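Flap endonuclease 1 (Desulfurococcus amylolyticus, PDB 3ORY) probably cleaves 5' flaps from branched DNA as a structure-specific endonuclease of the XPG/FEN1 family. Local coordinates at residues D289-A292 and I293-F297; L240-I243 and G244-L247; K263-Q266 and L267-Y271; P164-G167 and E168-A171; E104-R107 and R108-K112. All coordinates share one frame; numbering follows the deposited sequence.

Contact 1 (D289-A292 and I293-F297); sequences DVIA and IKKYF. With PO4 (phosphate ion), chain D.
Lys294 rises from the carbonyls of the preceding turn and ends at a phosphate ion that also lies along Ile291. Its CB rests over two backbone oxygens of that turn, 3.5 Å from both Val290 O and Ile291 O. The chain then runs out extended, and a bend at chi3 (73°) turns its end to the ion. CD passes 3.6 Å from phosphate O3, CE follows at 3.7 Å from the same oxygen, and NZ straddles two oxygens with hydrogen bonds to O3 (3.0 Å) and O2 (3.1 Å). NZ also forms a salt bridge with Glu238, while the backbone amides of Ile274 and Glu275 hold the ion from elsewhere.

All this happens on the first turns of helix 290-298, which is N-capped by Asp289. OD1 of Asp289 accepts from Ala292 N at 3.2 Å, the amide approaching from above the carboxylate plane. With a methionine in place of Lys294, Glu238 would probably lose this positive partner, and the phosphate the two bonds from NZ.

One residue further on, Lys295 lies alongside Ile291 and points the same way, its CE 3.7 Å from Ile291 CG2. Ile293 is buried, its CG1 close to Asp289 O while the side chain packs on Tyr251 and on Ile245 of helix 237-247.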
# COMPACT_ATOMS: atom_id res chain seq x y z
N ASP A 289 11.42 -6.05 -22.48
CA ASP A 289 12.85 -5.73 -22.36
C ASP A 289 13.24 -5.82 -20.88
O ASP A 289 13.31 -4.81 -20.18
CB ASP A 289 13.14 -4.33 -22.92
CG ASP A 289 14.63 -4.05 -23.07
OD1 ASP A 289 15.47 -4.74 -22.45
OD2 ASP A 289 14.97 -3.10 -23.80
N VAL A 290 13.48 -7.04 -20.41
CA VAL A 290 13.67 -7.29 -18.98
C VAL A 290 14.94 -6.64 -18.43
O VAL A 290 14.98 -6.27 -17.27
CB VAL A 290 13.65 -8.80 -18.62
CG1 VAL A 290 12.28 -9.42 -18.99
CG2 VAL A 290 14.80 -9.56 -19.28
N ILE A 291 15.97 -6.50 -19.27
CA ILE A 291 17.21 -5.86 -18.82
C ILE A 291 17.01 -4.36 -18.59
O ILE A 291 17.45 -3.81 -17.58
CB ILE A 291 18.41 -6.12 -19.78
CG1 ILE A 291 18.74 -7.62 -19.83
CG2 ILE A 291 19.65 -5.32 -19.32
CD1 ILE A 291 19.86 -8.03 -20.82
N ALA A 292 16.32 -3.71 -19.51
CA ALA A 292 16.01 -2.28 -19.35
C ALA A 292 15.14 -2.02 -18.12
O ALA A 292 15.34 -1.02 -17.42
CB ALA A 292 15.34 -1.73 -20.63
N ILE A 293 14.18 -2.90 -17.86
CA ILE A 293 13.32 -2.77 -16.69
C ILE A 293 14.14 -2.90 -15.40
O ILE A 293 13.99 -2.10 -14.48
CB ILE A 293 12.15 -3.78 -16.68
CG1 ILE A 293 11.24 -3.56 -17.88
CG2 ILE A 293 11.34 -3.64 -15.40
CD1 ILE A 293 10.21 -4.69 -18.13
N LYS A 294 15.01 -3.91 -15.34
CA LYS A 294 15.92 -4.08 -14.21
C LYS A 294 16.77 -2.83 -13.98
O LYS A 294 16.84 -2.29 -12.86
CB LYS A 294 16.83 -5.30 -14.43
CG LYS A 294 17.85 -5.51 -13.29
CD LYS A 294 18.74 -6.74 -13.51
CE LYS A 294 19.79 -6.48 -14.61
NZ LYS A 294 20.73 -7.64 -14.81
N LYS A 295 17.42 -2.35 -15.04
CA LYS A 295 18.27 -1.15 -14.92
C LYS A 295 17.49 0.08 -14.48
O LYS A 295 18.04 0.95 -13.78
CB LYS A 295 19.04 -0.87 -16.22
CG LYS A 295 20.05 -1.96 -16.58
CD LYS A 295 20.84 -1.59 -17.85
CE LYS A 295 21.90 -2.64 -18.19
NZ LYS A 295 22.79 -2.92 -17.03
N TYR A 296 16.23 0.16 -14.89
CA TYR A 296 15.37 1.25 -14.42
C TYR A 296 15.12 1.13 -12.92
O TYR A 296 15.26 2.11 -12.17
CB TYR A 296 14.03 1.33 -15.19
CG TYR A 296 13.20 2.43 -14.60
CD1 TYR A 296 13.46 3.76 -14.92
CD2 TYR A 296 12.20 2.15 -13.65
CE1 TYR A 296 12.72 4.79 -14.35
CE2 TYR A 296 11.47 3.18 -13.07
CZ TYR A 296 11.73 4.50 -13.43
OH TYR A 296 11.02 5.54 -12.85
N PHE A 297 14.74 -0.06 -12.46
CA PHE A 297 14.55 -0.29 -11.02
C PHE A 297 15.80 0.07 -10.21
O PHE A 297 15.69 0.59 -9.10
CB PHE A 297 14.12 -1.73 -10.73
CG PHE A 297 12.61 -1.92 -10.75
CD1 PHE A 297 11.89 -2.05 -9.56
CD2 PHE A 297 11.91 -1.95 -11.95
CE1 PHE A 297 10.49 -2.20 -9.56
CE2 PHE A 297 10.50 -2.11 -11.97
CZ PHE A 297 9.80 -2.24 -10.77
P PO4 D . 19.09 -10.47 -16.37
O1 PO4 D . 17.79 -10.24 -17.10
O2 PO4 D . 20.18 -9.68 -17.03
O3 PO4 D . 18.98 -10.03 -14.94
O4 PO4 D . 19.37 -11.96 -16.44

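Contact 2 (L240-I243 and G244-L247); sequences LIDI and GILL
Ile245 reaches back along its helix to Ile241 and Asp242, and its CD1 touches both. With CG1 anti to the carbonyl carbon (chi1 -68°) and the chain extended beyond it, the branch first passes over the backbone, where CG1 sits 3.5 Å from Ile241 O. CD1 then meets Ile241 CG2 at 3.9 Å, the two side chains crossing at a slant, and Asp242 OD1 at 3.8 Å, the aspartate running beside the isoleucine in the same direction.

The two leucines make the same move against the oxygens four residues behind them. Leu246 CG rests 3.4 Å from Asp242 O, and Leu247 CG lies 3.3 Å from Ile243 O. Each of these oxygens also accepts a backbone N-H from the leucine that leans on it.

Helix 237-247 is probably the first helix of the helix-two-turn-helix motif that FEN1 relatives use to hold duplex DNA, with helix 261-271 as its partner. Gly244 lies at the middle of the stretch and bonds through its N to Leu240 O.

Ile243 has CG2 anti to its own backbone nitrogen, which brings that methyl to 4.2 Å from Leu247 CD1, a loose contact. Its side chain also packs on Ala264 and Leu265, whereas Ile241 turns to Phe297 and Leu298 of helix 290-298, and Leu240 to Leu226 and Leu230 of helix 226-233.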
# COMPACT_ATOMS: atom_id res chain seq x y z
N LEU A 240 16.65 -9.81 -6.81
CA LEU A 240 15.35 -9.42 -6.23
C LEU A 240 14.48 -8.67 -7.24
O LEU A 240 13.27 -8.94 -7.37
CB LEU A 240 15.55 -8.55 -4.98
CG LEU A 240 14.26 -8.20 -4.21
CD1 LEU A 240 13.64 -9.47 -3.57
CD2 LEU A 240 14.47 -7.13 -3.15
N ILE A 241 15.09 -7.72 -7.94
CA ILE A 241 14.39 -7.00 -8.99
C ILE A 241 13.87 -7.98 -10.05
O ILE A 241 12.73 -7.89 -10.50
CB ILE A 241 15.29 -5.91 -9.62
CG1 ILE A 241 15.52 -4.78 -8.61
CG2 ILE A 241 14.67 -5.37 -10.92
CD1 ILE A 241 16.63 -3.78 -9.01
N ASP A 242 14.71 -8.94 -10.44
CA ASP A 242 14.32 -9.91 -11.45
C ASP A 242 13.11 -10.75 -10.99
O ASP A 242 12.24 -11.08 -11.80
CB ASP A 242 15.50 -10.81 -11.84
CG ASP A 242 16.39 -10.17 -12.92
OD1 ASP A 242 16.05 -9.08 -13.42
OD2 ASP A 242 17.43 -10.75 -13.27
N ILE A 243 13.07 -11.08 -9.70
CA ILE A 243 11.90 -11.77 -9.15
C ILE A 243 10.65 -10.94 -9.40
O ILE A 243 9.63 -11.47 -9.88
CB ILE A 243 12.06 -12.12 -7.64
CG1 ILE A 243 13.15 -13.18 -7.45
CG2 ILE A 243 10.73 -12.65 -7.08
CD1 ILE A 243 13.62 -13.32 -6.00
N GLY A 244 10.74 -9.63 -9.14
CA GLY A 244 9.62 -8.72 -9.38
C GLY A 244 9.17 -8.68 -10.83
O GLY A 244 7.96 -8.64 -11.12
N ILE A 245 10.14 -8.68 -11.74
CA ILE A 245 9.88 -8.65 -13.18
C ILE A 245 9.14 -9.93 -13.63
O ILE A 245 8.23 -9.87 -14.47
CB ILE A 245 11.18 -8.42 -13.99
CG1 ILE A 245 11.71 -6.99 -13.75
CG2 ILE A 245 10.96 -8.67 -15.48
CD1 ILE A 245 13.14 -6.72 -14.25
N LEU A 246 9.53 -11.06 -13.05
CA LEU A 246 8.85 -12.33 -13.37
C LEU A 246 7.41 -12.31 -12.90
O LEU A 246 6.52 -12.88 -13.54
CB LEU A 246 9.60 -13.52 -12.77
CG LEU A 246 10.95 -13.84 -13.40
CD1 LEU A 246 11.56 -15.07 -12.75
CD2 LEU A 246 10.79 -14.06 -14.89
N LEU A 247 7.18 -11.63 -11.78
CA LEU A 247 5.84 -11.51 -11.23
C LEU A 247 4.99 -10.45 -11.96
O LEU A 247 3.77 -10.61 -12.10
CB LEU A 247 5.91 -11.23 -9.72
CG LEU A 247 6.60 -12.31 -8.88
CD1 LEU A 247 6.57 -11.90 -7.40
CD2 LEU A 247 5.92 -13.67 -9.07

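Contact 3 (K263-Q266 and L267-Y271); sequences KALQ and LVKAY. With PO4 (phosphate ion), chain C.
Lys263 O takes the shortest of the backbone bonds across these two turns, from Leu267 N at 2.8 Å, and the donor nitrogen's own side chain closes over the acceptor. Leu267 CG comes to 3.3 Å from the same oxygen, because chi1 (-68°) folds the isobutyl group back along the helix. The CD1 methyl goes on to Lys263 CG at 4.1 Å, the leucine lying aslant the lysine.

At the other end of Lys263 its backbone N donates to O2 of a phosphate ion (3.3 Å), and Lys262 N does the same job beside it. A phosphate held by amides near the start of helix 261-271 is consistent with this being the second helix of a helix-two-turn-helix motif, whose N terminus in FEN1 relatives meets a DNA phosphate; this ion probably came from the crystallisation liquor.

Leu265 and Lys269 run side by side in one direction, with Leu265 CD1 touching Lys269 CD at 3.7 Å. The lysine's CD thus packs against the leucine methyl, and a bend at chi3 (86°) carries NZ on to Leu233 O. Val268 CG2 lies 3.5 Å from Ala264 O, while the same side chain packs on Asn239 and Leu246 of helix 237-247.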
# COMPACT_ATOMS: atom_id res chain seq x y z
N LYS A 263 8.35 -19.82 -7.07
CA LYS A 263 8.92 -20.31 -8.32
C LYS A 263 9.87 -19.29 -8.93
O LYS A 263 10.97 -19.66 -9.37
CB LYS A 263 7.82 -20.68 -9.32
CG LYS A 263 8.32 -21.24 -10.67
CD LYS A 263 9.06 -22.59 -10.54
CE LYS A 263 8.86 -23.43 -11.81
NZ LYS A 263 9.69 -24.68 -11.84
N ALA A 264 9.46 -18.03 -8.95
CA ALA A 264 10.31 -16.94 -9.43
C ALA A 264 11.63 -16.92 -8.67
O ALA A 264 12.68 -16.79 -9.28
CB ALA A 264 9.59 -15.58 -9.32
N LEU A 265 11.59 -17.08 -7.35
CA LEU A 265 12.80 -17.07 -6.52
C LEU A 265 13.71 -18.24 -6.87
O LEU A 265 14.93 -18.10 -6.97
CB LEU A 265 12.44 -17.10 -5.03
CG LEU A 265 13.59 -17.39 -4.06
CD1 LEU A 265 14.60 -16.23 -4.00
CD2 LEU A 265 13.06 -17.73 -2.66
N GLN A 266 13.09 -19.41 -7.04
CA GLN A 266 13.80 -20.62 -7.40
C GLN A 266 14.49 -20.45 -8.75
O GLN A 266 15.67 -20.77 -8.89
CB GLN A 266 12.81 -21.80 -7.44
CG GLN A 266 13.34 -23.10 -6.88
CD GLN A 266 12.25 -24.16 -6.80
OE1 GLN A 266 11.29 -24.14 -7.57
NE2 GLN A 266 12.40 -25.10 -5.87
N LEU A 267 13.77 -19.90 -9.73
CA LEU A 267 14.30 -19.73 -11.09
C LEU A 267 15.48 -18.76 -11.20
O LEU A 267 16.48 -19.05 -11.88
CB LEU A 267 13.20 -19.31 -12.06
CG LEU A 267 12.10 -20.33 -12.38
CD1 LEU A 267 11.05 -19.72 -13.32
CD2 LEU A 267 12.68 -21.62 -12.97
N VAL A 268 15.34 -17.61 -10.57
CA VAL A 268 16.38 -16.59 -10.61
C VAL A 268 17.66 -17.12 -9.95
O VAL A 268 18.76 -16.89 -10.45
CB VAL A 268 15.90 -15.27 -9.96
CG1 VAL A 268 17.07 -14.34 -9.72
CG2 VAL A 268 14.86 -14.59 -10.86
N LYS A 269 17.51 -17.86 -8.85
CA LYS A 269 18.67 -18.47 -8.20
C LYS A 269 19.33 -19.57 -9.05
O LYS A 269 20.55 -19.65 -9.11
CB LYS A 269 18.32 -18.98 -6.80
CG LYS A 269 18.08 -17.84 -5.80
CD LYS A 269 17.59 -18.34 -4.45
CE LYS A 269 18.74 -18.73 -3.54
NZ LYS A 269 18.20 -19.09 -2.20
N ALA A 270 18.52 -20.37 -9.74
CA ALA A 270 19.04 -21.50 -10.51
C ALA A 270 19.78 -21.05 -11.77
O ALA A 270 20.75 -21.70 -12.20
CB ALA A 270 17.90 -22.45 -10.87
N TYR A 271 19.35 -19.93 -12.34
CA TYR A 271 19.91 -19.45 -13.59
C TYR A 271 20.67 -18.13 -13.49
O TYR A 271 21.13 -17.59 -14.51
CB TYR A 271 18.80 -19.38 -14.64
CG TYR A 271 18.24 -20.76 -14.90
CD1 TYR A 271 18.93 -21.66 -15.70
CD2 TYR A 271 17.06 -21.17 -14.29
CE1 TYR A 271 18.45 -22.95 -15.92
CE2 TYR A 271 16.56 -22.45 -14.50
CZ TYR A 271 17.26 -23.33 -15.31
OH TYR A 271 16.77 -24.60 -15.53
P PO4 C . 4.11 -19.66 -5.47
O1 PO4 C . 2.87 -19.09 -6.11
O2 PO4 C . 5.11 -20.03 -6.55
O3 PO4 C . 4.70 -18.67 -4.50
O4 PO4 C . 3.75 -20.91 -4.69

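Contact 4 (P164-G167 and E168-A171); sequences PAEG and EAQA
The chain turns from a loop into a helix here: Glu166, with psi at 127°, is the N-cap, and Gly167 already has helical angles, so that Glu166 O receives Gln170 N at 3.1 Å and Gly167 O receives Ala171 N at 2.9 Å. These first two bonds close the opening turn of helix 167-176.

Across that turn the aliphatic root of the glutamate meets an alanine, Glu166 CB lying 3.8 Å from Ala169 CB. The alanine methyl is also 3.5 Å from Glu166 O. Beyond CB the glutamate bends at chi2 and leads its carboxylate off to Tyr251 and Tyr296, whose hydroxyls bond to OE2 and OE1.

Gln170 instead runs back to the loop. Its CG stands anti to the backbone nitrogen (chi1 -175°), and a bend at chi2 carries OE1 to 3.5 Å from Pro164 CD, the two side chains crossing at about a right angle. The same oxygen accepts from Thr303 N, so this buried amide has a bonded partner as well as a packing one.

Glu168 points from the helix start into a cluster of carboxylates with Asp41 and Asp187, its OE2 bonded to Ser185 OG. The cluster is consistent with the metal-binding acidic site of FEN1 relatives.

Helix 167-176 connects strand 160-162 to the parallel strand 182-184, a beta-alpha-beta crossover that passes strands 88-93 and 37-41. Gln170 and Ala171 press on Val92 of strand 88-93, Glu168 meets helix 189-192, and Gly167 N bonds to Asp94.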
# COMPACT_ATOMS: atom_id res chain seq x y z
N PRO A 164 8.08 12.28 -9.12
CA PRO A 164 8.08 12.45 -10.57
C PRO A 164 7.50 11.24 -11.31
O PRO A 164 6.89 11.40 -12.38
CB PRO A 164 9.58 12.60 -10.91
CG PRO A 164 10.31 11.97 -9.78
CD PRO A 164 9.44 12.25 -8.56
N ALA A 165 7.69 10.04 -10.75
CA ALA A 165 7.23 8.80 -11.37
C ALA A 165 6.66 7.88 -10.30
O ALA A 165 5.77 8.30 -9.57
CB ALA A 165 8.40 8.13 -12.17
N GLU A 166 7.16 6.65 -10.18
CA GLU A 166 6.60 5.70 -9.20
C GLU A 166 6.67 6.23 -7.76
O GLU A 166 7.74 6.64 -7.29
CB GLU A 166 7.31 4.33 -9.25
CG GLU A 166 7.11 3.55 -10.56
CD GLU A 166 8.17 3.90 -11.60
OE1 GLU A 166 8.94 4.87 -11.40
OE2 GLU A 166 8.25 3.18 -12.62
N GLY A 167 5.52 6.22 -7.08
CA GLY A 167 5.42 6.60 -5.67
C GLY A 167 6.32 5.74 -4.81
O GLY A 167 7.02 6.25 -3.92
N GLU A 168 6.32 4.43 -5.08
CA GLU A 168 7.14 3.47 -4.32
C GLU A 168 8.64 3.74 -4.46
O GLU A 168 9.40 3.54 -3.50
CB GLU A 168 6.82 2.03 -4.74
CG GLU A 168 5.36 1.60 -4.47
CD GLU A 168 5.07 1.28 -2.99
OE1 GLU A 168 6.00 1.30 -2.15
OE2 GLU A 168 3.89 1.01 -2.67
N ALA A 169 9.06 4.16 -5.66
CA ALA A 169 10.47 4.53 -5.92
C ALA A 169 10.90 5.78 -5.16
O ALA A 169 12.01 5.83 -4.62
CB ALA A 169 10.68 4.75 -7.44
N GLN A 170 10.05 6.80 -5.18
CA GLN A 170 10.30 8.02 -4.42
C GLN A 170 10.33 7.76 -2.92
O GLN A 170 11.18 8.31 -2.21
CB GLN A 170 9.27 9.11 -4.74
CG GLN A 170 9.56 10.47 -4.07
CD GLN A 170 10.84 11.12 -4.57
OE1 GLN A 170 11.18 11.01 -5.75
NE2 GLN A 170 11.55 11.81 -3.67
N ALA A 171 9.42 6.91 -2.44
CA ALA A 171 9.43 6.48 -1.03
C ALA A 171 10.79 5.86 -0.67
O ALA A 171 11.42 6.28 0.31
CB ALA A 171 8.29 5.49 -0.74

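Contact 5 (E104-R107 and R108-K112); sequences EIER and RKAVK
Residues 104 to 112 form two unbroken turns of alpha helix, in which the backbone N-H groups of Arg108, Lys109, Ala110 and Val111 each donate to the carbonyl four residues back; Arg108 N, for one, lies 3.0 Å from Glu104 O. They belong to the long helix 102-125, which by its place in the sequence is probably one of the helices of the arch through which FEN1 relatives thread a single-stranded flap.

Between the turns, side-chain contact is loose and centres on Ala110. Its CB lies 3.5 Å from Glu106 O, and Arg107 NH1 stands off the same methyl at 4.3 Å, with Glu106 OE2 at a similar remove.

These last two groups are themselves joined in a salt bridge between adjacent residues. Glu106 OE1 takes the NH1 hydrogen of Arg107 through its syn lone pair at 3.2 Å, with a nearly straight N-H...O angle of 170°; the bond lies within the guanidinium plane, so the carboxylate sits at the edge of that flat group. Arg107 gets there by folding, since chi2 (-29°) and chi3 bend its chain back beside the helix. Its NH2 holds Asp10 in a second salt bridge, so the arginine ties the helix to the N-terminal part of the chain.

Arg108 behaves quite differently, its chain extended from CG to NE and its NH2 bonded to Ser138 O. Over one face of its guanidinium, toward the rim, lies Lys112 CD, 3.2 Å above the plane.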
# COMPACT_ATOMS: atom_id res chain seq x y z
N GLU A 104 -1.29 -1.72 -11.08
CA GLU A 104 -2.45 -1.60 -10.18
C GLU A 104 -3.72 -2.02 -10.89
O GLU A 104 -4.59 -2.66 -10.30
CB GLU A 104 -2.63 -0.17 -9.65
CG GLU A 104 -1.60 0.26 -8.63
CD GLU A 104 -1.77 1.72 -8.23
OE1 GLU A 104 -2.65 2.43 -8.79
OE2 GLU A 104 -1.02 2.17 -7.35
N ILE A 105 -3.84 -1.66 -12.17
CA ILE A 105 -5.06 -1.98 -12.92
C ILE A 105 -5.14 -3.48 -13.20
O ILE A 105 -6.22 -4.08 -13.10
CB ILE A 105 -5.15 -1.17 -14.23
CG1 ILE A 105 -5.43 0.31 -13.91
CG2 ILE A 105 -6.22 -1.76 -15.18
CD1 ILE A 105 -5.03 1.23 -15.01
N GLU A 106 -4.00 -4.08 -13.55
CA GLU A 106 -3.93 -5.52 -13.76
C GLU A 106 -4.23 -6.29 -12.46
O GLU A 106 -4.91 -7.34 -12.50
CB GLU A 106 -2.56 -5.92 -14.32
CG GLU A 106 -2.41 -7.42 -14.63
CD GLU A 106 -2.01 -8.25 -13.42
OE1 GLU A 106 -1.57 -7.68 -12.41
OE2 GLU A 106 -2.12 -9.50 -13.48
N ARG A 107 -3.71 -5.80 -11.34
CA ARG A 107 -3.97 -6.41 -10.03
C ARG A 107 -5.45 -6.36 -9.70
O ARG A 107 -6.04 -7.36 -9.31
CB ARG A 107 -3.15 -5.74 -8.91
CG ARG A 107 -1.65 -6.01 -8.97
CD ARG A 107 -1.39 -7.35 -9.61
NE ARG A 107 -1.44 -8.44 -8.67
CZ ARG A 107 -1.43 -9.73 -9.00
NH1 ARG A 107 -1.42 -10.12 -10.28
NH2 ARG A 107 -1.46 -10.64 -8.04
N ARG A 108 -6.06 -5.18 -9.86
CA ARG A 108 -7.50 -5.04 -9.63
C ARG A 108 -8.33 -6.02 -10.48
O ARG A 108 -9.20 -6.71 -9.95
CB ARG A 108 -7.95 -3.59 -9.88
CG ARG A 108 -9.40 -3.36 -9.56
CD ARG A 108 -9.87 -1.95 -9.89
NE ARG A 108 -11.34 -1.92 -9.86
CZ ARG A 108 -12.12 -2.22 -10.90
NH1 ARG A 108 -11.58 -2.56 -12.08
NH2 ARG A 108 -13.45 -2.17 -10.77
N LYS A 109 -8.04 -6.08 -11.78
CA LYS A 109 -8.72 -7.01 -12.68
C LYS A 109 -8.58 -8.47 -12.21
O LYS A 109 -9.56 -9.20 -12.19
CB LYS A 109 -8.24 -6.83 -14.12
CG LYS A 109 -8.89 -7.78 -15.15
CD LYS A 109 -9.42 -7.01 -16.37
CE LYS A 109 -9.88 -7.95 -17.50
NZ LYS A 109 -8.72 -8.44 -18.30
N ALA A 110 -7.37 -8.87 -11.80
CA ALA A 110 -7.13 -10.23 -11.30
C ALA A 110 -7.93 -10.56 -10.04
O ALA A 110 -8.51 -11.64 -9.93
CB ALA A 110 -5.64 -10.49 -11.08
N VAL A 111 -7.96 -9.62 -9.09
CA VAL A 111 -8.74 -9.79 -7.85
C VAL A 111 -10.23 -9.97 -8.16
O VAL A 111 -10.87 -10.90 -7.66
CB VAL A 111 -8.50 -8.62 -6.85
CG1 VAL A 111 -9.64 -8.48 -5.84
CG2 VAL A 111 -7.19 -8.81 -6.11
N LYS A 112 -10.76 -9.11 -9.03
CA LYS A 112 -12.17 -9.16 -9.45
C LYS A 112 -12.56 -10.48 -10.12
O LYS A 112 -13.64 -11.02 -9.83
CB LYS A 112 -12.48 -8.02 -10.42
CG LYS A 112 -12.65 -6.67 -9.77
CD LYS A 112 -12.71 -5.56 -10.83
CE LYS A 112 -13.75 -5.81 -11.91
NZ LYS A 112 -15.16 -5.76 -11.40

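Overall arrangement
Read from the N terminus, the contacts follow one another as contact 5, 4, 2, 3 and 1, strictly in series: none nests in or crosses another, and each is local, joining neighbouring turns or, in contact 4, a loop and the helix it enters. Contact 5 lies near the start of long helix 102-125, probably part of the arch, and touches none of the others, its nearest atoms about 6 Å from contact 2. Contact 4 opens helix 167-176 beside the central sheet. The last three form a packed row, with contact 2 in the middle: Ile243 and Leu246 meet contact 3, while Ile241 and Ile245 meet contact 1. Tyr296 of contact 1 then reaches Glu166 of contact 4.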